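Local coordinates for protein glucokinase (Leishmania braziliensis MHOM/BR/75/M2904, PDB 6EDI) that probably phosphorylates D-glucose at the expense of ATP, as a glucokinase of the actin-like ATPase clan, and forms a dimer captured here in an open conformation, at residues Leu107-Gly113 / Glu145-Lys149; Arg202-Val207 / Ser217-Tyr221; Leu67-Tyr71 / Leu401-Leu405; Val353-Ser357 / Arg392-Ser396. The contacts are given in a common frame with arbitrary orientation. Numbering follows the deposited sequence.

The four contacts divide between two six-stranded mixed sheets, as expected of the two-domain actin-like ATPase fold. Contacts 1 and 3 reach the sheet that includes strands 41-48, 67-75 and 110-117; their centres lie about 14 Å apart and they touch where Ser-112 OG packs 4.3 Å from Cys-404 O. Contacts 2 and 4, with centres about 20 Å apart, belong to the sheet holding strands 205-210, 214-222 and 389-393. Along the chain, contacts 1, 2 and 4 follow in that order inside the long loop closed by contact 3. Helix 399-409, next after strand 389-393 of contact 4, thus returns the C-terminal end to the first sheet and links the two halves.

Contact 1. Residues Leu107-Gly113 / Glu145-Lys149; sequences LRRVASG and ELFPK
Leu-107 to Val-110 form a type I beta turn, closed by Val-110 N to Leu-107 O at 3.2 Å, and strand 110-117 leaves from it beside the irregular segment 145-149. CA atoms come closest at Gly-113 and Phe-147, 4.5 Å apart. Leu-107, mt, directs its side chain at the loop: CD2 lies 4.1 Å from CD2 of Leu-146, also mt, and CD1 lies 3.7 Å from Glu-145 OE2. Val-110, in the t rotamer, sets CG1 3.8 Å from Pro-148 CG and CG2 3.7 Å from Glu-145 O. Phe-147 (chi1 m, chi2 88°) brings CD2 to 3.5 Å from Gly-113 C. A CB on Gly-113 would clash with this ring and with Leu-146 O, which instead receives a CA-H...O contact from Gly-113 CA at 3.6 Å. Mainly apolar packing thus joins the loop before strand 152-156 to the start of strand 110-117. Strand 41-48 flanks strand 110-117 through backbone hydrogen bonds, while Leu-92 of helix 84-98 packs on Leu-107, Glu-145 and Leu-146.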
loop_
_atom_site.group_PDB
_atom_site.type_symbol
_atom_site.label_atom_id
_atom_site.label_comp_id
_atom_site.label_asym_id
_atom_site.label_seq_id
_atom_site.Cartn_x
_atom_site.Cartn_y
_atom_site.Cartn_z
ATOM N N LEU A 107 19.686 -24.788 -16.462
ATOM C CA LEU A 107 19.932 -23.809 -15.418
ATOM C C LEU A 107 20.276 -22.434 -15.983
ATOM O O LEU A 107 20.063 -21.422 -15.326
ATOM C CB LEU A 107 21.032 -24.291 -14.465
ATOM C CG LEU A 107 20.738 -25.504 -13.587
ATOM C CD1 LEU A 107 21.965 -25.884 -12.762
ATOM C CD2 LEU A 107 19.538 -25.246 -12.672
ATOM N N ARG A 108 20.810 -22.388 -17.199
ATOM C CA ARG A 108 21.164 -21.092 -17.781
ATOM C C ARG A 108 19.927 -20.288 -18.144
ATOM O O ARG A 108 20.018 -19.086 -18.370
ATOM C CB ARG A 108 22.029 -21.256 -19.029
ATOM C CG ARG A 108 23.344 -21.956 -18.788
ATOM C CD ARG A 108 24.071 -21.463 -17.540
ATOM N NE ARG A 108 25.352 -22.154 -17.408
ATOM C CZ ARG A 108 25.479 -23.382 -16.921
ATOM N NH1 ARG A 108 24.397 -24.035 -16.512
ATOM N NH2 ARG A 108 26.677 -23.955 -16.846
ATOM N N ARG A 109 18.776 -20.951 -18.211
ATOM C CA ARG A 109 17.533 -20.268 -18.555
ATOM C C ARG A 109 16.702 -19.899 -17.331
ATOM O O ARG A 109 15.602 -19.369 -17.471
ATOM C CB ARG A 109 16.719 -21.075 -19.566
ATOM C CG ARG A 109 17.380 -21.167 -20.948
ATOM C CD ARG A 109 16.590 -22.062 -21.874
ATOM N NE ARG A 109 16.669 -23.461 -21.467
ATOM C CZ ARG A 109 15.624 -24.212 -21.133
ATOM N NH1 ARG A 109 14.398 -23.704 -21.158
ATOM N NH2 ARG A 109 15.808 -25.479 -20.783
ATOM N N VAL A 110 17.250 -20.137 -16.139
ATOM C CA VAL A 110 16.557 -19.784 -14.895
ATOM C C VAL A 110 16.490 -18.271 -14.805
ATOM O O VAL A 110 17.509 -17.603 -14.666
ATOM C CB VAL A 110 17.253 -20.357 -13.630
ATOM C CG1 VAL A 110 16.541 -19.879 -12.361
ATOM C CG2 VAL A 110 17.263 -21.875 -13.660
ATOM N N ALA A 111 15.281 -17.732 -14.902
ATOM C CA ALA A 111 15.089 -16.289 -14.958
ATOM C C ALA A 111 14.823 -15.673 -13.586
ATOM O O ALA A 111 14.953 -14.455 -13.406
ATOM C CB ALA A 111 13.969 -15.945 -15.946
ATOM N N SER A 112 14.460 -16.518 -12.619
ATOM C CA SER A 112 14.160 -16.062 -11.272
ATOM C C SER A 112 13.897 -17.246 -10.367
ATOM O O SER A 112 13.642 -18.361 -10.827
ATOM C CB SER A 112 12.916 -15.183 -11.255
ATOM O OG SER A 112 11.774 -15.929 -11.641
ATOM N N GLY A 113 13.946 -16.983 -9.070
ATOM C CA GLY A 113 13.572 -17.968 -8.073
ATOM C C GLY A 113 12.816 -17.262 -6.968
ATOM O O GLY A 113 13.092 -16.095 -6.654
ATOM N N GLU A 145 22.116 -21.055 -8.375
ATOM C CA GLU A 145 21.652 -21.650 -9.615
ATOM C C GLU A 145 20.129 -21.754 -9.642
ATOM O O GLU A 145 19.522 -21.767 -10.715
ATOM C CB GLU A 145 22.288 -23.029 -9.805
ATOM C CG GLU A 145 23.812 -23.021 -9.728
ATOM C CD GLU A 145 24.396 -24.413 -9.564
ATOM O OE1 GLU A 145 24.455 -24.901 -8.416
ATOM O OE2 GLU A 145 24.790 -25.023 -10.582
ATOM N N LEU A 146 19.510 -21.846 -8.466
ATOM C CA LEU A 146 18.048 -21.863 -8.396
ATOM C C LEU A 146 17.506 -20.484 -8.066
ATOM O O LEU A 146 16.364 -20.163 -8.397
ATOM C CB LEU A 146 17.540 -22.886 -7.373
ATOM C CG LEU A 146 17.923 -24.328 -7.691
ATOM C CD1 LEU A 146 17.308 -25.307 -6.707
ATOM C CD2 LEU A 146 17.519 -24.678 -9.119
ATOM N N PHE A 147 18.332 -19.665 -7.427
ATOM C CA PHE A 147 17.902 -18.329 -7.032
ATOM C C PHE A 147 18.919 -17.283 -7.451
ATOM O O PHE A 147 19.768 -16.877 -6.643
ATOM C CB PHE A 147 17.631 -18.268 -5.525
ATOM C CG PHE A 147 16.595 -19.263 -5.066
ATOM C CD1 PHE A 147 16.965 -20.555 -4.695
ATOM C CD2 PHE A 147 15.247 -18.916 -5.040
ATOM C CE1 PHE A 147 16.008 -21.481 -4.293
ATOM C CE2 PHE A 147 14.285 -19.825 -4.641
ATOM C CZ PHE A 147 14.664 -21.116 -4.262
ATOM N N PRO A 148 18.823 -16.833 -8.719
ATOM C CA PRO A 148 19.841 -15.944 -9.286
ATOM C C PRO A 148 19.948 -14.641 -8.523
ATOM O O PRO A 148 18.932 -14.102 -8.056
ATOM C CB PRO A 148 19.342 -15.693 -10.718
ATOM C CG PRO A 148 18.537 -16.895 -11.060
ATOM C CD PRO A 148 17.844 -17.260 -9.741
ATOM N N LYS A 149 21.182 -14.169 -8.386
ATOM C CA LYS A 149 21.477 -12.909 -7.726
ATOM C C LYS A 149 20.634 -11.811 -8.344
ATOM O O LYS A 149 20.544 -11.720 -9.563
ATOM C CB LYS A 149 22.969 -12.578 -7.884
ATOM C CG LYS A 149 23.334 -11.148 -7.495
ATOM C CD LYS A 149 24.798 -10.829 -7.803
ATOM C CE LYS A 149 25.097 -9.336 -7.638
ATOM N NZ LYS A 149 26.537 -9.006 -7.906
#

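Contact 2. Residues Arg202-Val207 / Ser217-Tyr221; sequences RGRCMV and SLIHY
Segments 202-207 and 217-221 pair antiparallel, the axes of strands 205-207 and 217-221 4.8 Å apart at 167°. Cys-205 and Ile-219 form a hydrogen-bonded pair (Cys-205 N to Ile-219 O 2.9 Å, Ile-219 N to Cys-205 O 2.8 Å), as do Val-207 and Ser-217 (Val-207 N to Ser-217 O 2.9 Å, Ser-217 N to Val-207 O 3.0 Å). Met-206 and Leu-218 between them are a non-hydrogen-bonded pair, with SD of Met-206 4.2 Å from CD1 of Leu-218. This is the beta hairpin of strands 205-210 and 214-222, inside a six-stranded mixed sheet; Cys-205, Val-207, Ser-217 and Ile-219 share one face, where helix 157-170 packs and Leu-158 O takes the hydrogen bond of Ser-217 OG. Extended Arg-204 donates NE to His-220 ND1 (2.9 Å, 175°), NH1 to Phe-341 O and NH2 to Ala-232 O of the second subunit. Arg-202 CB lies over the Tyr-221 ring face, a CH-pi contact 4.1 Å from its centroid; Asp-226 OD1 salt-bridges Arg-202 NE and accepts a hydrogen bond from Tyr-221 OH.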
loop_
_atom_site.group_PDB
_atom_site.type_symbol
_atom_site.label_atom_id
_atom_site.label_comp_id
_atom_site.label_asym_id
_atom_site.label_seq_id
_atom_site.Cartn_x
_atom_site.Cartn_y
_atom_site.Cartn_z
ATOM N N ARG A 202 -4.584 -2.648 -16.549
ATOM C CA ARG A 202 -3.509 -1.744 -16.132
ATOM C C ARG A 202 -3.949 -0.795 -15.018
ATOM O O ARG A 202 -4.267 0.381 -15.256
ATOM C CB ARG A 202 -2.988 -0.936 -17.321
ATOM C CG ARG A 202 -2.477 -1.803 -18.449
ATOM C CD ARG A 202 -1.039 -1.476 -18.789
ATOM N NE ARG A 202 -0.485 -2.455 -19.716
ATOM C CZ ARG A 202 -0.175 -2.198 -20.977
ATOM N NH1 ARG A 202 -0.337 -0.973 -21.466
ATOM N NH2 ARG A 202 0.317 -3.161 -21.744
ATOM N N GLY A 203 -3.956 -1.320 -13.798
ATOM C CA GLY A 203 -4.305 -0.552 -12.620
ATOM C C GLY A 203 -4.078 -1.398 -11.388
ATOM O O GLY A 203 -3.656 -2.561 -11.486
ATOM N N ARG A 204 -4.343 -0.835 -10.219
ATOM C CA ARG A 204 -4.123 -1.595 -9.003
ATOM C C ARG A 204 -5.154 -2.684 -8.855
ATOM O O ARG A 204 -6.329 -2.512 -9.196
ATOM C CB ARG A 204 -4.175 -0.708 -7.760
ATOM C CG ARG A 204 -2.915 0.100 -7.510
ATOM C CD ARG A 204 -3.133 1.084 -6.371
ATOM N NE ARG A 204 -1.915 1.827 -6.068
ATOM C CZ ARG A 204 -1.876 2.829 -5.204
ATOM N NH1 ARG A 204 -2.988 3.170 -4.571
ATOM N NH2 ARG A 204 -0.736 3.465 -4.961
ATOM N N CYS A 205 -4.698 -3.802 -8.310
ATOM C CA CYS A 205 -5.576 -4.886 -7.919
ATOM C C CYS A 205 -5.391 -5.141 -6.416
ATOM O O CYS A 205 -4.302 -5.504 -5.960
ATOM C CB CYS A 205 -5.238 -6.134 -8.732
ATOM S SG CYS A 205 -6.199 -7.558 -8.258
ATOM N N MET A 206 -6.450 -4.940 -5.645
ATOM C CA MET A 206 -6.425 -5.235 -4.216
ATOM C C MET A 206 -6.879 -6.673 -3.995
ATOM O O MET A 206 -7.957 -7.072 -4.448
ATOM C CB MET A 206 -7.313 -4.246 -3.445
ATOM C CG MET A 206 -7.394 -4.530 -1.958
ATOM S SD MET A 206 -5.817 -4.266 -1.141
ATOM C CE MET A 206 -6.012 -5.402 0.229
ATOM N N VAL A 207 -6.045 -7.454 -3.317
ATOM C CA VAL A 207 -6.322 -8.885 -3.136
ATOM C C VAL A 207 -6.595 -9.193 -1.672
ATOM O O VAL A 207 -5.785 -8.852 -0.803
ATOM C CB VAL A 207 -5.150 -9.731 -3.598
ATOM C CG1 VAL A 207 -5.481 -11.203 -3.483
ATOM C CG2 VAL A 207 -4.763 -9.361 -5.045
ATOM N N SER A 217 -2.989 -8.268 0.063
ATOM C CA SER A 217 -1.819 -7.813 -0.680
ATOM C C SER A 217 -2.291 -6.922 -1.817
ATOM O O SER A 217 -3.476 -6.917 -2.185
ATOM C CB SER A 217 -0.994 -8.995 -1.219
ATOM O OG SER A 217 -1.797 -9.878 -1.987
ATOM N N LEU A 218 -1.382 -6.139 -2.373
ATOM C CA LEU A 218 -1.786 -5.219 -3.422
ATOM C C LEU A 218 -0.874 -5.382 -4.612
ATOM O O LEU A 218 0.361 -5.315 -4.472
ATOM C CB LEU A 218 -1.744 -3.776 -2.915
ATOM C CG LEU A 218 -2.023 -2.687 -3.952
ATOM C CD1 LEU A 218 -3.526 -2.470 -4.147
ATOM C CD2 LEU A 218 -1.288 -1.398 -3.620
ATOM N N ILE A 219 -1.475 -5.604 -5.779
ATOM C CA ILE A 219 -0.718 -5.570 -7.014
ATOM C C ILE A 219 -0.763 -4.113 -7.462
ATOM O O ILE A 219 -1.822 -3.587 -7.826
ATOM C CB ILE A 219 -1.304 -6.457 -8.113
ATOM C CG1 ILE A 219 -1.612 -7.867 -7.593
ATOM C CG2 ILE A 219 -0.331 -6.525 -9.312
ATOM C CD1 ILE A 219 -2.218 -8.776 -8.626
ATOM N N HIS A 220 0.379 -3.445 -7.389
ATOM C CA HIS A 220 0.440 -2.031 -7.789
ATOM C C HIS A 220 0.934 -1.941 -9.222
ATOM O O HIS A 220 1.956 -2.540 -9.558
ATOM C CB HIS A 220 1.366 -1.260 -6.853
ATOM C CG HIS A 220 1.618 0.159 -7.285
ATOM N ND1 HIS A 220 0.636 1.120 -7.283
ATOM C CD2 HIS A 220 2.746 0.768 -7.718
ATOM C CE1 HIS A 220 1.142 2.269 -7.704
ATOM N NE2 HIS A 220 2.420 2.083 -7.967
ATOM N N TYR A 221 0.196 -1.232 -10.077
ATOM C CA TYR A 221 0.622 -1.042 -11.457
ATOM C C TYR A 221 1.478 0.205 -11.554
ATOM O O TYR A 221 1.134 1.238 -10.986
ATOM C CB TYR A 221 -0.562 -0.924 -12.424
ATOM C CG TYR A 221 -0.103 -0.564 -13.818
ATOM C CD1 TYR A 221 0.571 -1.479 -14.607
ATOM C CD2 TYR A 221 -0.320 0.707 -14.332
ATOM C CE1 TYR A 221 1.011 -1.150 -15.870
ATOM C CE2 TYR A 221 0.120 1.045 -15.597
ATOM C CZ TYR A 221 0.779 0.113 -16.360
ATOM O OH TYR A 221 1.214 0.438 -17.616
#

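Contact 3. Residues Leu67-Tyr71 / Leu401-Leu405; sequences LHIIY and LLGCL
A helix laid across a beta sheet, as in the layered alpha/beta domains of actin-like ATPases, is represented here by segment 401-405 on strand 67-71. Their axes approach to 9.6 Å and cross at 117°, with Ile-69 CA and Leu-402 CA 7.7 Å apart. Alternation along the extended strand directs Leu-67, Ile-69 and Tyr-71 at the helix and His-68 and Ile-70 away. Backbone hydrogen bonds serve the helix itself, Cys-404 N to Leu-401 O at 3.0 Å, and the sheet, where the strand pairs with strands 16-20 and 51-58. Between the segments the interaction is apolar. Leu-401, Leu-402 (both mt) and Leu-405 supply the helical side chains; Leu-401 and Leu-405 also pack on strands 41-48 and 51-58, so the helix spans several strands. Leu-67, mt, sends CD1 to 3.7 Å from Leu-402 CD2 and CD2 to 4.3 Å from Leu-405 CD1. The Tyr-71 ring, chi1 p, sets CD2 3.7 Å from Leu-401 CD1 and makes a cation-pi contact with Arg-53. Ile-69, mt, fits its CD1 between Leu-401 CB at 3.7 Å and Leu-402 CD2 at 3.6 Å.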
loop_
_atom_site.group_PDB
_atom_site.type_symbol
_atom_site.label_atom_id
_atom_site.label_comp_id
_atom_site.label_asym_id
_atom_site.label_seq_id
_atom_site.Cartn_x
_atom_site.Cartn_y
_atom_site.Cartn_z
ATOM N N LEU A 67 0.072 -22.209 -18.641
ATOM C CA LEU A 67 1.146 -22.097 -17.679
ATOM C C LEU A 67 1.401 -23.513 -17.219
ATOM O O LEU A 67 0.446 -24.253 -17.010
ATOM C CB LEU A 67 0.723 -21.208 -16.512
ATOM C CG LEU A 67 0.518 -19.727 -16.859
ATOM C CD1 LEU A 67 -0.182 -18.989 -15.735
ATOM C CD2 LEU A 67 1.845 -19.072 -17.169
ATOM N N HIS A 68 2.668 -23.896 -17.101
ATOM C CA HIS A 68 3.010 -25.244 -16.658
ATOM C C HIS A 68 3.874 -25.184 -15.402
ATOM O O HIS A 68 4.772 -24.348 -15.289
ATOM C CB HIS A 68 3.732 -26.028 -17.769
ATOM C CG HIS A 68 2.886 -26.292 -18.976
ATOM N ND1 HIS A 68 3.384 -26.242 -20.260
ATOM C CD2 HIS A 68 1.574 -26.610 -19.095
ATOM C CE1 HIS A 68 2.414 -26.507 -21.119
ATOM N NE2 HIS A 68 1.307 -26.735 -20.437
ATOM N N ILE A 69 3.587 -26.072 -14.455
ATOM C CA ILE A 69 4.404 -26.199 -13.260
ATOM C C ILE A 69 4.700 -27.675 -13.033
ATOM O O ILE A 69 3.851 -28.536 -13.262
ATOM C CB ILE A 69 3.720 -25.592 -12.007
ATOM C CG1 ILE A 69 3.292 -24.145 -12.276
ATOM C CG2 ILE A 69 4.648 -25.625 -10.801
ATOM C CD1 ILE A 69 2.549 -23.461 -11.108
ATOM N N ILE A 70 5.934 -27.953 -12.634
ATOM C CA ILE A 70 6.309 -29.275 -12.164
ATOM C C ILE A 70 6.927 -29.079 -10.797
ATOM O O ILE A 70 7.776 -28.220 -10.636
ATOM C CB ILE A 70 7.373 -29.905 -13.059
ATOM C CG1 ILE A 70 6.831 -30.161 -14.451
ATOM C CG2 ILE A 70 7.847 -31.219 -12.447
ATOM C CD1 ILE A 70 5.642 -31.046 -14.491
ATOM N N TYR A 71 6.535 -29.872 -9.803
ATOM C CA TYR A 71 7.163 -29.729 -8.497
ATOM C C TYR A 71 7.328 -31.064 -7.803
ATOM O O TYR A 71 6.579 -32.006 -8.060
ATOM C CB TYR A 71 6.376 -28.758 -7.598
ATOM C CG TYR A 71 4.990 -29.237 -7.244
ATOM C CD1 TYR A 71 4.774 -30.098 -6.168
ATOM C CD2 TYR A 71 3.891 -28.836 -7.987
ATOM C CE1 TYR A 71 3.508 -30.542 -5.853
ATOM C CE2 TYR A 71 2.619 -29.280 -7.665
ATOM C CZ TYR A 71 2.439 -30.125 -6.605
ATOM O OH TYR A 71 1.166 -30.548 -6.302
ATOM N N LEU A 401 2.354 -21.139 -6.153
ATOM C CA LEU A 401 3.397 -21.567 -7.080
ATOM C C LEU A 401 3.440 -20.662 -8.325
ATOM O O LEU A 401 4.512 -20.174 -8.719
ATOM C CB LEU A 401 3.224 -23.042 -7.452
ATOM C CG LEU A 401 3.480 -23.982 -6.274
ATOM C CD1 LEU A 401 3.419 -25.452 -6.685
ATOM C CD2 LEU A 401 4.828 -23.690 -5.640
ATOM N N LEU A 402 2.277 -20.431 -8.928
ATOM C CA LEU A 402 2.166 -19.533 -10.075
ATOM C C LEU A 402 2.736 -18.147 -9.776
ATOM O O LEU A 402 3.355 -17.515 -10.642
ATOM C CB LEU A 402 0.709 -19.408 -10.514
ATOM C CG LEU A 402 0.115 -20.592 -11.251
ATOM C CD1 LEU A 402 -1.385 -20.412 -11.411
ATOM C CD2 LEU A 402 0.787 -20.712 -12.605
ATOM N N GLY A 403 2.524 -17.683 -8.549
ATOM C CA GLY A 403 2.991 -16.368 -8.147
ATOM C C GLY A 403 4.494 -16.250 -8.143
ATOM O O GLY A 403 5.047 -15.151 -8.308
ATOM N N CYS A 404 5.164 -17.385 -7.949
ATOM C CA CYS A 404 6.607 -17.387 -8.050
ATOM C C CYS A 404 6.995 -17.061 -9.494
ATOM O O CYS A 404 7.982 -16.366 -9.730
ATOM C CB CYS A 404 7.194 -18.723 -7.579
ATOM S SG CYS A 404 7.113 -18.975 -5.774
ATOM N N LEU A 405 6.194 -17.526 -10.457
ATOM C CA LEU A 405 6.393 -17.129 -11.851
ATOM C C LEU A 405 6.037 -15.654 -12.051
ATOM O O LEU A 405 6.758 -14.902 -12.734
ATOM C CB LEU A 405 5.566 -18.011 -12.801
ATOM C CG LEU A 405 5.645 -17.726 -14.313
ATOM C CD1 LEU A 405 5.591 -19.006 -15.139
ATOM C CD2 LEU A 405 4.533 -16.788 -14.763
#

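Contact 4. Residues Val353-Ser357 / Arg392-Ser396; sequences VVANS and RQVSS
Val-353, in the closing turn of helix 351-355, points at the end of strand 389-393: its CG1 sits 3.7 Å from Gln-393 O and 4.2 Å from Arg-392 CG. Val-354, in the t rotamer, makes the nearest backbone approach, its CA 4.8 Å from Val-394 CA. Its CG2 rests 3.6 Å from both the O and the CG of Gln-393, while its CG1 reaches Val-394 O at 3.6 Å and Ser-396 OG at 4.0 Å. Asn-356 leaves helical phi/psi (-96/26) and turns its ND2 to Tyr-327 OH. The chain then swings back, with Ser-357 N bonded to Val-354 O at 3.1 Å and Ser-357 OG 3.1 Å from Arg-392 NH2; Ser-357 O lies over one face of that guanidinium. Beyond Val-354, extended Gln-393 (chi1 and chi2 t) donates NE2 to Ser-395 O at 2.9 Å, and its OE1 accepts from Gly-350 N. This packs a short helix against the end of a sheet strand, in the six-stranded mixed sheet of an actin-like ATPase domain, where strand 389-393 runs between 178-182 and 345-348.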
loop_
_atom_site.group_PDB
_atom_site.type_symbol
_atom_site.label_atom_id
_atom_site.label_comp_id
_atom_site.label_asym_id
_atom_site.label_seq_id
_atom_site.Cartn_x
_atom_site.Cartn_y
_atom_site.Cartn_z
ATOM N N VAL A 353 -13.384 -18.948 -0.408
ATOM C CA VAL A 353 -14.217 -18.216 -1.345
ATOM C C VAL A 353 -14.685 -19.129 -2.464
ATOM O O VAL A 353 -15.841 -19.057 -2.889
ATOM C CB VAL A 353 -13.506 -16.964 -1.872
ATOM C CG1 VAL A 353 -14.110 -16.490 -3.201
ATOM C CG2 VAL A 353 -13.602 -15.890 -0.823
ATOM N N VAL A 354 -13.800 -20.003 -2.924
ATOM C CA VAL A 354 -14.187 -20.976 -3.950
ATOM C C VAL A 354 -15.277 -21.904 -3.401
ATOM O O VAL A 354 -16.316 -22.115 -4.034
ATOM C CB VAL A 354 -12.987 -21.812 -4.433
ATOM C CG1 VAL A 354 -13.469 -23.027 -5.221
ATOM C CG2 VAL A 354 -12.038 -20.953 -5.292
ATOM N N ALA A 355 -15.040 -22.420 -2.205
ATOM C CA ALA A 355 -15.964 -23.382 -1.574
ATOM C C ALA A 355 -17.362 -22.810 -1.327
ATOM O O ALA A 355 -18.356 -23.539 -1.377
ATOM C CB ALA A 355 -15.384 -23.891 -0.275
ATOM N N ASN A 356 -17.426 -21.508 -1.052
ATOM C CA ASN A 356 -18.685 -20.839 -0.762
ATOM C C ASN A 356 -19.280 -20.153 -1.990
ATOM O O ASN A 356 -20.024 -19.175 -1.875
ATOM C CB ASN A 356 -18.499 -19.813 0.353
ATOM C CG ASN A 356 -18.141 -20.438 1.692
ATOM O OD1 ASN A 356 -18.209 -21.651 1.880
ATOM N ND2 ASN A 356 -17.778 -19.589 2.645
ATOM N N SER A 357 -18.943 -20.664 -3.167
ATOM C CA SER A 357 -19.485 -20.126 -4.405
ATOM C C SER A 357 -21.013 -20.012 -4.374
ATOM O O SER A 357 -21.574 -19.036 -4.884
ATOM C CB SER A 357 -19.044 -20.976 -5.588
ATOM O OG SER A 357 -19.425 -20.347 -6.793
ATOM N N ARG A 392 -14.160 -12.683 -8.024
ATOM C CA ARG A 392 -14.240 -13.794 -7.086
ATOM C C ARG A 392 -13.554 -15.006 -7.680
ATOM O O ARG A 392 -13.866 -15.375 -8.807
ATOM C CB ARG A 392 -15.692 -14.206 -6.996
ATOM C CG ARG A 392 -16.360 -13.999 -5.719
ATOM C CD ARG A 392 -17.795 -14.343 -5.980
ATOM N NE ARG A 392 -17.882 -15.723 -6.414
ATOM C CZ ARG A 392 -18.755 -16.172 -7.302
ATOM N NH1 ARG A 392 -19.625 -15.339 -7.839
ATOM N NH2 ARG A 392 -18.756 -17.452 -7.632
ATOM N N GLN A 393 -12.684 -15.666 -6.924
ATOM C CA GLN A 393 -12.114 -16.930 -7.391
ATOM C C GLN A 393 -13.181 -18.026 -7.438
ATOM O O GLN A 393 -13.949 -18.184 -6.491
ATOM C CB GLN A 393 -10.962 -17.378 -6.488
ATOM C CG GLN A 393 -10.136 -18.477 -7.137
ATOM C CD GLN A 393 -8.968 -18.935 -6.299
ATOM O OE1 GLN A 393 -8.623 -18.311 -5.294
ATOM N NE2 GLN A 393 -8.358 -20.059 -6.702
ATOM N N VAL A 394 -13.214 -18.793 -8.532
ATOM C CA VAL A 394 -14.164 -19.902 -8.662
ATOM C C VAL A 394 -13.501 -21.255 -8.893
ATOM O O VAL A 394 -14.118 -22.295 -8.645
ATOM C CB VAL A 394 -15.199 -19.646 -9.774
ATOM C CG1 VAL A 394 -16.039 -18.422 -9.446
ATOM C CG2 VAL A 394 -14.511 -19.479 -11.134
ATOM N N SER A 395 -12.265 -21.256 -9.394
ATOM C CA SER A 395 -11.570 -22.515 -9.687
ATOM C C SER A 395 -10.305 -22.606 -8.856
ATOM O O SER A 395 -9.499 -21.664 -8.836
ATOM C CB SER A 395 -11.190 -22.613 -11.173
ATOM O OG SER A 395 -12.238 -22.204 -12.037
ATOM N N SER A 396 -10.116 -23.732 -8.178
ATOM C CA SER A 396 -8.919 -23.934 -7.373
ATOM C C SER A 396 -7.690 -24.038 -8.266
ATOM O O SER A 396 -7.784 -24.450 -9.423
ATOM C CB SER A 396 -9.056 -25.190 -6.514
ATOM O OG SER A 396 -10.051 -24.997 -5.529
#